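Putative dioxygenase (1H-3-hydroxy-4-oxoquinaldine 2,4-dioxygenase) (Mycobacteroides abscessus subsp. abscessus, PDB 6RA3) catalyses oxidative ring cleavage of the Pseudomonas quinolone signal (PQS), giving N-octanoylanthranilate and carbon monoxide, using an alpha/beta hydrolase fold. Local coordinates at residues A[93-98]-A[244-249]; A[27-32]-A[36-41]; A[42-47]-A[252-257]. All blocks are in the same frame, centred on the assembly; numbering follows the deposited sequence.

Contact 1: A[93-98]-A[244-249]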
loop_
_atom_site.group_PDB
_atom_site.type_symbol
_atom_site.label_atom_id
_atom_site.label_comp_id
_atom_site.label_asym_id
_atom_site.label_seq_id
_atom_site.Cartn_x
_atom_site.Cartn_y
_atom_site.Cartn_z
ATOM N N ILE A 93 -5.642 -13.254 -18.930
ATOM C CA ILE A 93 -5.720 -14.428 -18.076
ATOM C C ILE A 93 -6.821 -14.133 -17.058
ATOM O O ILE A 93 -6.715 -13.154 -16.310
ATOM C CB ILE A 93 -4.390 -14.725 -17.366
ATOM C CG1 ILE A 93 -3.217 -14.795 -18.367
ATOM C CG2 ILE A 93 -4.493 -16.019 -16.515
ATOM C CD1 ILE A 93 -1.864 -15.210 -17.704
ATOM N N ALA A 94 -7.870 -14.973 -17.013
ATOM C CA ALA A 94 -9.097 -14.640 -16.274
ATOM C C ALA A 94 -9.580 -15.797 -15.410
ATOM O O ALA A 94 -9.744 -16.926 -15.896
ATOM C CB ALA A 94 -10.198 -14.219 -17.244
ATOM N N HIS A 95 -9.859 -15.508 -14.136
ATOM C CA HIS A 95 -10.276 -16.534 -13.196
ATOM C C HIS A 95 -11.793 -16.662 -13.153
ATOM O O HIS A 95 -12.511 -15.658 -13.030
ATOM C CB HIS A 95 -9.778 -16.254 -11.792
ATOM C CG HIS A 95 -10.254 -17.261 -10.801
ATOM N ND1 HIS A 95 -11.314 -17.024 -9.953
ATOM C CD2 HIS A 95 -9.843 -18.525 -10.549
ATOM C CE1 HIS A 95 -11.509 -18.086 -9.197
ATOM N NE2 HIS A 95 -10.629 -19.010 -9.540
ATOM N N ALA A 96 -12.258 -17.912 -13.202
ATOM C CA ALA A 96 -13.676 -18.251 -13.209
ATOM C C ALA A 96 -14.481 -17.193 -13.948
ATOM O O ALA A 96 -14.229 -16.906 -15.121
ATOM C CB ALA A 96 -14.184 -18.435 -11.779
ATOM N N HIS A 97 -15.436 -16.577 -13.269
ATOM C CA HIS A 97 -16.401 -15.793 -14.011
ATOM C C HIS A 97 -15.849 -14.468 -14.508
ATOM O O HIS A 97 -16.510 -13.826 -15.328
ATOM C CB HIS A 97 -17.663 -15.675 -13.152
ATOM C CG HIS A 97 -18.260 -17.021 -12.880
ATOM N ND1 HIS A 97 -19.003 -17.700 -13.824
ATOM C CD2 HIS A 97 -18.105 -17.873 -11.839
ATOM C CE1 HIS A 97 -19.345 -18.882 -13.338
ATOM N NE2 HIS A 97 -18.807 -19.014 -12.141
ATOM N N GLY A 98 -14.612 -14.095 -14.144
ATOM C CA GLY A 98 -13.929 -13.071 -14.922
ATOM C C GLY A 98 -13.757 -13.459 -16.383
ATOM O O GLY A 98 -13.647 -12.576 -17.250
ATOM N N GLU A 244 -6.905 -29.743 -6.428
ATOM C CA GLU A 244 -8.028 -29.999 -5.539
ATOM C C GLU A 244 -9.079 -28.898 -5.583
ATOM O O GLU A 244 -10.230 -29.147 -5.194
ATOM C CB GLU A 244 -7.539 -30.168 -4.106
ATOM C CG GLU A 244 -6.577 -31.350 -3.908
ATOM C CD GLU A 244 -5.832 -31.262 -2.595
ATOM O OE1 GLU A 244 -5.882 -32.239 -1.822
ATOM O OE2 GLU A 244 -5.210 -30.204 -2.331
ATOM N N THR A 245 -8.736 -27.712 -6.098
ATOM C CA THR A 245 -9.501 -26.516 -5.806
ATOM C C THR A 245 -9.941 -25.836 -7.095
ATOM O O THR A 245 -9.456 -26.122 -8.192
ATOM C CB THR A 245 -8.684 -25.548 -4.942
ATOM O OG1 THR A 245 -7.798 -24.791 -5.778
ATOM C CG2 THR A 245 -7.877 -26.293 -3.908
ATOM N N HIS A 246 -10.885 -24.924 -6.922
ATOM C CA HIS A 246 -11.381 -23.981 -7.913
ATOM C C HIS A 246 -10.348 -22.917 -8.254
ATOM O O HIS A 246 -10.634 -22.054 -9.087
ATOM C CB HIS A 246 -12.682 -23.367 -7.333
ATOM C CG HIS A 246 -13.375 -22.331 -8.183
ATOM N ND1 HIS A 246 -13.713 -22.532 -9.505
ATOM C CD2 HIS A 246 -13.875 -21.113 -7.856
ATOM C CE1 HIS A 246 -14.354 -21.471 -9.965
ATOM N NE2 HIS A 246 -14.468 -20.595 -8.983
ATOM N N PHE A 247 -9.156 -22.959 -7.648
ATOM C CA PHE A 247 -8.161 -21.887 -7.764
ATOM C C PHE A 247 -6.861 -22.423 -8.359
ATOM O O PHE A 247 -5.827 -22.472 -7.679
ATOM C CB PHE A 247 -7.904 -21.242 -6.401
ATOM C CG PHE A 247 -9.121 -20.589 -5.818
ATOM C CD1 PHE A 247 -9.643 -19.445 -6.391
ATOM C CD2 PHE A 247 -9.763 -21.138 -4.721
ATOM C CE1 PHE A 247 -10.776 -18.856 -5.877
ATOM C CE2 PHE A 247 -10.898 -20.543 -4.197
ATOM C CZ PHE A 247 -11.397 -19.409 -4.776
ATOM N N PRO A 248 -6.873 -22.821 -9.632
ATOM C CA PRO A 248 -5.643 -23.377 -10.217
ATOM C C PRO A 248 -4.502 -22.365 -10.277
ATOM O O PRO A 248 -3.342 -22.730 -10.042
ATOM C CB PRO A 248 -6.096 -23.832 -11.610
ATOM C CG PRO A 248 -7.320 -23.039 -11.921
ATOM C CD PRO A 248 -7.975 -22.728 -10.603
ATOM N N GLY A 249 -4.804 -21.097 -10.573
ATOM C CA GLY A 249 -3.775 -20.059 -10.589
ATOM C C GLY A 249 -3.074 -19.853 -9.255
ATOM O O GLY A 249 -1.921 -19.411 -9.222
#
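H95, at the end of strand 90-95, pushes its imidazole into the loop that carries H246, and the tight part of the contact is built round that ring. Its NE2 donates to the backbone O of H246 over 3.1 Å with an N-H...O angle of 156°. The acceptor lies at the ring's edge, near its plane, while NE2 stands tilted from the carbonyl plane. F247 packs beside the same imidazole: the two planes are only 13° apart but slid, so the rings barely overlap, and F247 CD1 comes to 3.3 Å from H95 NE2. Histidine suits this place because one N-H bonds near the ring plane while the same end of the ring packs against F247 CD1 and CE1. With CG anti to the backbone N (chi1 179°), the H246 ring turns towards the bend just after strand 90-95, where its NE2 lies 3.5 Å from A96 CB and one face receives H95 NE2. A96 adopts a positive phi between strand 90-95 and helix 99-109, the nucleophile elbow of alpha/beta hydrolases; the residue in this structure is alanine. H97, a substrate-binding residue, follows directly. Away from this cluster the contact is looser: P248 and G249 only border it, and at its far end E244 is exposed to solvent. T245 OG1, also bonded to E251 OE1, accepts from F247 N at 2.9 Å, an ST turn that shapes the approach to helix 248-251. D121 OD1 takes the bond from H246 ND1 and W155 stacks on that ring. Held by D121 at the ring and by H95 at the main chain, H246 keeps NE2 directed at the elbow, an orientation consistent with its role as proton donor and acceptor in the catalytic machinery.

Contact 2: A[27-32]-A[36-41]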
loop_
_atom_site.group_PDB
_atom_site.type_symbol
_atom_site.label_atom_id
_atom_site.label_comp_id
_atom_site.label_asym_id
_atom_site.label_seq_id
_atom_site.Cartn_x
_atom_site.Cartn_y
_atom_site.Cartn_z
ATOM N N THR A 27 -3.934 -9.930 -16.145
ATOM C CA THR A 27 -4.607 -10.793 -15.209
ATOM C C THR A 27 -5.919 -10.145 -14.787
ATOM O O THR A 27 -6.007 -8.923 -14.600
ATOM C CB THR A 27 -3.754 -11.105 -13.982
ATOM O OG1 THR A 27 -3.753 -10.005 -13.059
ATOM C CG2 THR A 27 -2.333 -11.453 -14.392
ATOM N N LEU A 28 -6.943 -10.980 -14.697
ATOM C CA LEU A 28 -8.304 -10.564 -14.381
ATOM C C LEU A 28 -8.807 -11.578 -13.382
ATOM O O LEU A 28 -8.761 -12.783 -13.653
ATOM C CB LEU A 28 -9.191 -10.529 -15.622
ATOM C CG LEU A 28 -8.747 -9.581 -16.728
ATOM C CD1 LEU A 28 -9.501 -9.883 -18.008
ATOM C CD2 LEU A 28 -8.919 -8.122 -16.337
ATOM N N SER A 29 -9.240 -11.094 -12.219
ATOM C CA SER A 29 -9.630 -11.965 -11.134
ATOM C C SER A 29 -11.134 -12.252 -11.239
ATOM O O SER A 29 -11.826 -11.746 -12.123
ATOM C CB SER A 29 -9.251 -11.339 -9.789
ATOM O OG SER A 29 -7.848 -11.113 -9.687
ATOM N N GLY A 30 -11.622 -13.118 -10.362
ATOM C CA GLY A 30 -13.040 -13.398 -10.251
ATOM C C GLY A 30 -13.743 -12.335 -9.422
ATOM O O GLY A 30 -13.190 -11.275 -9.123
ATOM N N TRP A 31 -14.990 -12.626 -9.041
ATOM C CA TRP A 31 -15.765 -11.666 -8.266
ATOM C C TRP A 31 -15.298 -11.722 -6.829
ATOM O O TRP A 31 -15.021 -12.790 -6.306
ATOM C CB TRP A 31 -17.273 -11.949 -8.337
ATOM C CG TRP A 31 -17.880 -11.506 -9.578
ATOM C CD1 TRP A 31 -17.980 -12.226 -10.712
ATOM C CD2 TRP A 31 -18.459 -10.212 -9.866
ATOM N NE1 TRP A 31 -18.580 -11.484 -11.682
ATOM C CE2 TRP A 31 -18.890 -10.246 -11.187
ATOM C CE3 TRP A 31 -18.664 -9.049 -9.124
ATOM C CZ2 TRP A 31 -19.527 -9.174 -11.794
ATOM C CZ3 TRP A 31 -19.267 -7.979 -9.732
ATOM C CH2 TRP A 31 -19.704 -8.048 -11.051
ATOM N N ALA A 32 -15.189 -10.551 -6.195
ATOM C CA ALA A 32 -14.933 -10.427 -4.765
ATOM C C ALA A 32 -13.495 -10.705 -4.380
ATOM O O ALA A 32 -13.229 -11.083 -3.244
ATOM C CB ALA A 32 -15.831 -11.343 -3.916
ATOM N N ARG A 36 -4.246 -9.865 -5.900
ATOM C CA ARG A 36 -3.584 -10.896 -5.101
ATOM C C ARG A 36 -3.964 -12.314 -5.514
ATOM O O ARG A 36 -3.317 -13.270 -5.059
ATOM C CB ARG A 36 -3.911 -10.755 -3.611
ATOM C CG ARG A 36 -3.664 -9.360 -2.996
ATOM C CD ARG A 36 -4.108 -9.297 -1.514
ATOM N NE ARG A 36 -3.316 -10.230 -0.699
ATOM C CZ ARG A 36 -2.288 -9.897 0.091
ATOM N NH1 ARG A 36 -1.895 -8.629 0.213
ATOM N NH2 ARG A 36 -1.643 -10.845 0.775
ATOM N N ALA A 37 -5.018 -12.489 -6.310
ATOM C CA ALA A 37 -5.292 -13.804 -6.878
ATOM C C ALA A 37 -4.128 -14.287 -7.741
ATOM O O ALA A 37 -4.045 -15.487 -8.039
ATOM C CB ALA A 37 -6.577 -13.791 -7.713
ATOM N N TYR A 38 -3.235 -13.379 -8.145
ATOM C CA TYR A 38 -2.147 -13.684 -9.068
ATOM C C TYR A 38 -0.776 -13.458 -8.449
ATOM O O TYR A 38 0.221 -13.468 -9.168
ATOM C CB TYR A 38 -2.303 -12.871 -10.345
ATOM C CG TYR A 38 -3.494 -13.337 -11.147
ATOM C CD1 TYR A 38 -3.372 -14.379 -12.059
ATOM C CD2 TYR A 38 -4.746 -12.769 -10.968
ATOM C CE1 TYR A 38 -4.450 -14.820 -12.797
ATOM C CE2 TYR A 38 -5.847 -13.203 -11.709
ATOM C CZ TYR A 38 -5.687 -14.241 -12.617
ATOM O OH TYR A 38 -6.752 -14.700 -13.356
ATOM N N ASP A 39 -0.694 -13.309 -7.123
ATOM C CA ASP A 39 0.611 -13.204 -6.471
ATOM C C ASP A 39 1.474 -14.420 -6.771
ATOM O O ASP A 39 2.686 -14.292 -6.966
ATOM C CB ASP A 39 0.457 -13.068 -4.958
ATOM C CG ASP A 39 0.134 -11.640 -4.515
ATOM O OD1 ASP A 39 0.233 -10.715 -5.349
ATOM O OD2 ASP A 39 -0.224 -11.460 -3.336
ATOM N N GLY A 40 0.874 -15.617 -6.767
ATOM C CA GLY A 40 1.656 -16.827 -6.960
ATOM C C GLY A 40 2.219 -16.949 -8.361
ATOM O O GLY A 40 3.337 -17.430 -8.545
ATOM N N MET A 41 1.436 -16.550 -9.368
ATOM C CA MET A 41 1.844 -16.636 -10.762
ATOM C C MET A 41 2.721 -15.466 -11.179
ATOM O O MET A 41 3.477 -15.582 -12.151
ATOM C CB MET A 41 0.613 -16.654 -11.681
ATOM C CG MET A 41 -0.203 -17.986 -11.717
ATOM S SD MET A 41 -1.728 -17.821 -12.668
ATOM C CE MET A 41 -1.188 -17.323 -14.276
#
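A37 sets its methyl group against S29, with CB 3.6 Å from OG, and a residue this small lets the turn lie close to the end of strand 24-28. S29 OG is bonded to D34 O, in the short link joining the two segments, and its contact with the A37 methyl is plain packing. Next comes Y38, whose CG lies beside the backbone N (chi1 -69°), which carries the ring across T27, its hydroxyl ending at L28. T27 CB sits over the centre of one face, 3.5 Å from the centroid, a CH-pi contact to which a beta-branched residue is well fitted. S29 OG meets the ring at its edge, 3.5 Å from CE2. In alpha/beta hydrolases the loop following this strand generally shapes the oxyanion hole; here the Y38 hydroxyl bonds L28 O, at the point where that loop begins. Y38 OH donates over 2.8 Å, approaching from above the carbonyl plane, and L28 O probably also accepts from H95 N of the adjoining strand. Tyrosine thus combines a broad apolar face with a polar end for a buried carbonyl. Beyond it, D39 OD1 forms a salt bridge with R53, and M41 lays its flexible chain on I93 of strand 90-95.

Contact 3: A[42-47]-A[252-257]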
loop_
_atom_site.group_PDB
_atom_site.type_symbol
_atom_site.label_atom_id
_atom_site.label_comp_id
_atom_site.label_asym_id
_atom_site.label_seq_id
_atom_site.Cartn_x
_atom_site.Cartn_y
_atom_site.Cartn_z
ATOM N N LEU A 42 2.610 -14.336 -10.482
ATOM C CA LEU A 42 3.265 -13.105 -10.917
ATOM C C LEU A 42 4.764 -13.248 -11.161
ATOM O O LEU A 42 5.250 -12.737 -12.180
ATOM C CB LEU A 42 3.001 -12.033 -9.861
ATOM C CG LEU A 42 3.688 -10.706 -10.154
ATOM C CD1 LEU A 42 3.257 -10.156 -11.494
ATOM C CD2 LEU A 42 3.350 -9.754 -9.047
ATOM N N PRO A 43 5.551 -13.860 -10.286
ATOM C CA PRO A 43 6.994 -13.932 -10.577
ATOM C C PRO A 43 7.295 -14.590 -11.914
ATOM O O PRO A 43 8.215 -14.166 -12.622
ATOM C CB PRO A 43 7.549 -14.750 -9.408
ATOM C CG PRO A 43 6.452 -14.841 -8.400
ATOM C CD PRO A 43 5.180 -14.627 -9.086
ATOM N N TYR A 44 6.505 -15.606 -12.288
ATOM C CA TYR A 44 6.687 -16.324 -13.542
ATOM C C TYR A 44 6.168 -15.512 -14.720
ATOM O O TYR A 44 6.804 -15.467 -15.771
ATOM C CB TYR A 44 5.985 -17.690 -13.476
ATOM C CG TYR A 44 6.393 -18.537 -12.298
ATOM C CD1 TYR A 44 7.535 -19.321 -12.337
ATOM C CD2 TYR A 44 5.630 -18.567 -11.143
ATOM C CE1 TYR A 44 7.907 -20.104 -11.251
ATOM C CE2 TYR A 44 5.996 -19.341 -10.057
ATOM C CZ TYR A 44 7.131 -20.118 -10.121
ATOM O OH TYR A 44 7.497 -20.888 -9.039
ATOM N N LEU A 45 5.035 -14.829 -14.558
ATOM C CA LEU A 45 4.493 -14.041 -15.665
ATOM C C LEU A 45 5.403 -12.866 -16.000
ATOM O O LEU A 45 5.662 -12.573 -17.182
ATOM C CB LEU A 45 3.083 -13.533 -15.321
ATOM C CG LEU A 45 1.972 -14.584 -15.151
ATOM C CD1 LEU A 45 0.629 -13.911 -14.818
ATOM C CD2 LEU A 45 1.856 -15.459 -16.416
ATOM N N ARG A 46 5.868 -12.153 -14.973
ATOM C CA ARG A 46 6.598 -10.909 -15.226
ATOM C C ARG A 46 7.994 -11.190 -15.783
ATOM O O ARG A 46 8.572 -10.332 -16.462
ATOM C CB ARG A 46 6.671 -10.056 -13.937
ATOM C CG ARG A 46 7.469 -10.671 -12.808
ATOM C CD ARG A 46 7.714 -9.725 -11.635
ATOM N NE ARG A 46 8.798 -10.189 -10.753
ATOM C CZ ARG A 46 9.166 -9.584 -9.616
ATOM N NH1 ARG A 46 8.538 -8.484 -9.216
ATOM N NH2 ARG A 46 10.159 -10.063 -8.858
ATOM N N ALA A 47 8.540 -12.380 -15.518
ATOM C CA ALA A 47 9.786 -12.777 -16.160
ATOM C C ALA A 47 9.589 -12.992 -17.648
ATOM O O ALA A 47 10.526 -12.806 -18.427
ATOM C CB ALA A 47 10.334 -14.042 -15.512
ATOM N N LEU A 252 -1.680 -23.931 -8.265
ATOM C CA LEU A 252 -0.638 -24.402 -9.186
ATOM C C LEU A 252 -0.083 -23.253 -10.026
ATOM O O LEU A 252 -0.181 -23.256 -11.262
ATOM C CB LEU A 252 -1.212 -25.502 -10.077
ATOM C CG LEU A 252 -1.631 -26.726 -9.272
ATOM C CD1 LEU A 252 -2.485 -27.620 -10.144
ATOM C CD2 LEU A 252 -0.371 -27.430 -8.773
ATOM N N PRO A 253 0.530 -22.252 -9.380
ATOM C CA PRO A 253 0.930 -21.045 -10.125
ATOM C C PRO A 253 1.934 -21.305 -11.240
ATOM O O PRO A 253 1.767 -20.768 -12.345
ATOM C CB PRO A 253 1.514 -20.142 -9.022
ATOM C CG PRO A 253 1.984 -21.051 -7.998
ATOM C CD PRO A 253 0.982 -22.203 -7.980
ATOM N N GLN A 254 2.976 -22.105 -11.009
ATOM C CA GLN A 254 3.959 -22.306 -12.076
ATOM C C GLN A 254 3.335 -23.009 -13.285
ATOM O O GLN A 254 3.523 -22.592 -14.442
ATOM C CB GLN A 254 5.148 -23.106 -11.549
ATOM C CG GLN A 254 6.103 -23.519 -12.655
ATOM C CD GLN A 254 7.543 -23.504 -12.205
ATOM O OE1 GLN A 254 7.869 -23.945 -11.096
ATOM N NE2 GLN A 254 8.424 -22.980 -13.061
ATOM N N GLN A 255 2.573 -24.074 -13.034
ATOM C CA GLN A 255 1.957 -24.809 -14.128
ATOM C C GLN A 255 1.035 -23.911 -14.936
ATOM O O GLN A 255 1.060 -23.930 -16.178
ATOM C CB GLN A 255 1.209 -26.021 -13.569
ATOM C CG GLN A 255 2.108 -26.919 -12.703
ATOM C CD GLN A 255 1.437 -28.221 -12.261
ATOM O OE1 GLN A 255 0.469 -28.676 -12.878
ATOM N NE2 GLN A 255 1.948 -28.822 -11.181
ATOM N N VAL A 256 0.228 -23.092 -14.261
ATOM C CA VAL A 256 -0.699 -22.264 -15.015
ATOM C C VAL A 256 0.071 -21.196 -15.755
ATOM O O VAL A 256 -0.271 -20.843 -16.894
ATOM C CB VAL A 256 -1.795 -21.660 -14.107
ATOM C CG1 VAL A 256 -2.635 -20.643 -14.886
ATOM C CG2 VAL A 256 -2.696 -22.742 -13.581
ATOM N N ALA A 257 1.125 -20.661 -15.127
ATOM C CA ALA A 257 1.935 -19.659 -15.808
ATOM C C ALA A 257 2.566 -20.276 -17.048
ATOM O O ALA A 257 2.486 -19.723 -18.156
ATOM C CB ALA A 257 2.992 -19.104 -14.854
#
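Y44 keeps CG anti to its carbonyl carbon (chi1 -54°), which points the ring at helix 253-266, while Q254 sends CG anti to the backbone N (chi1 172°) and then bends at chi2, so the glutamine chain crosses the tyrosine ring at about a right angle. Q254 CB lies over one face, offset toward the rim and 4.1 Å from the ring centroid, as a CH-pi contact. Its amide follows the ring border, NE2 reaching 3.4 Å from Y44 CE1, with the amide plane inclined to that of the ring. Deeper in, the methyl of A257 meets Y44 CB at 3.6 Å and L45 CD2 at 4.1 Å. Alanine is apt here, since its short side chain allows the axes of helix segments 42-47 and 253-257 to approach to 9.1 Å as they run roughly parallel, crossing at -29°. L45 also reaches F25 and T27, and V256 covers M118 and L120, so both helices pack on the central sheet of the alpha/beta hydrolase fold. On the outer side, R46 makes a cation-pi contact with Y170 of the second subunit. No hydrogen bond links the two segments; their cohesion rests on apolar contact inside and, outside, on a glutamine whose aliphatic part and amide both pack on the ring.

Overall arrangement
Contacts 1 and 2 are core, every touching residue buried, and share the central sheet: strands 24-28 and 90-95 are neighbours, joined by a probable hydrogen bond between I93 and L28. Contact 3 lies farther out, about 15 Å (centre to centre) from the middle of the chain, and is partly exposed. Helix 42-48 succeeds the loop of contact 2, and helix 253-266 succeeds helix 248-251 of contact 1, so contact 3 joins the continuations of both; M41 meets P253 and I93 meets L45. Contacts 1 and 2 each have a side-chain hydrogen bond to a main-chain carbonyl, which contact 3 lacks; a CH-pi contact is common to contacts 2 and 3.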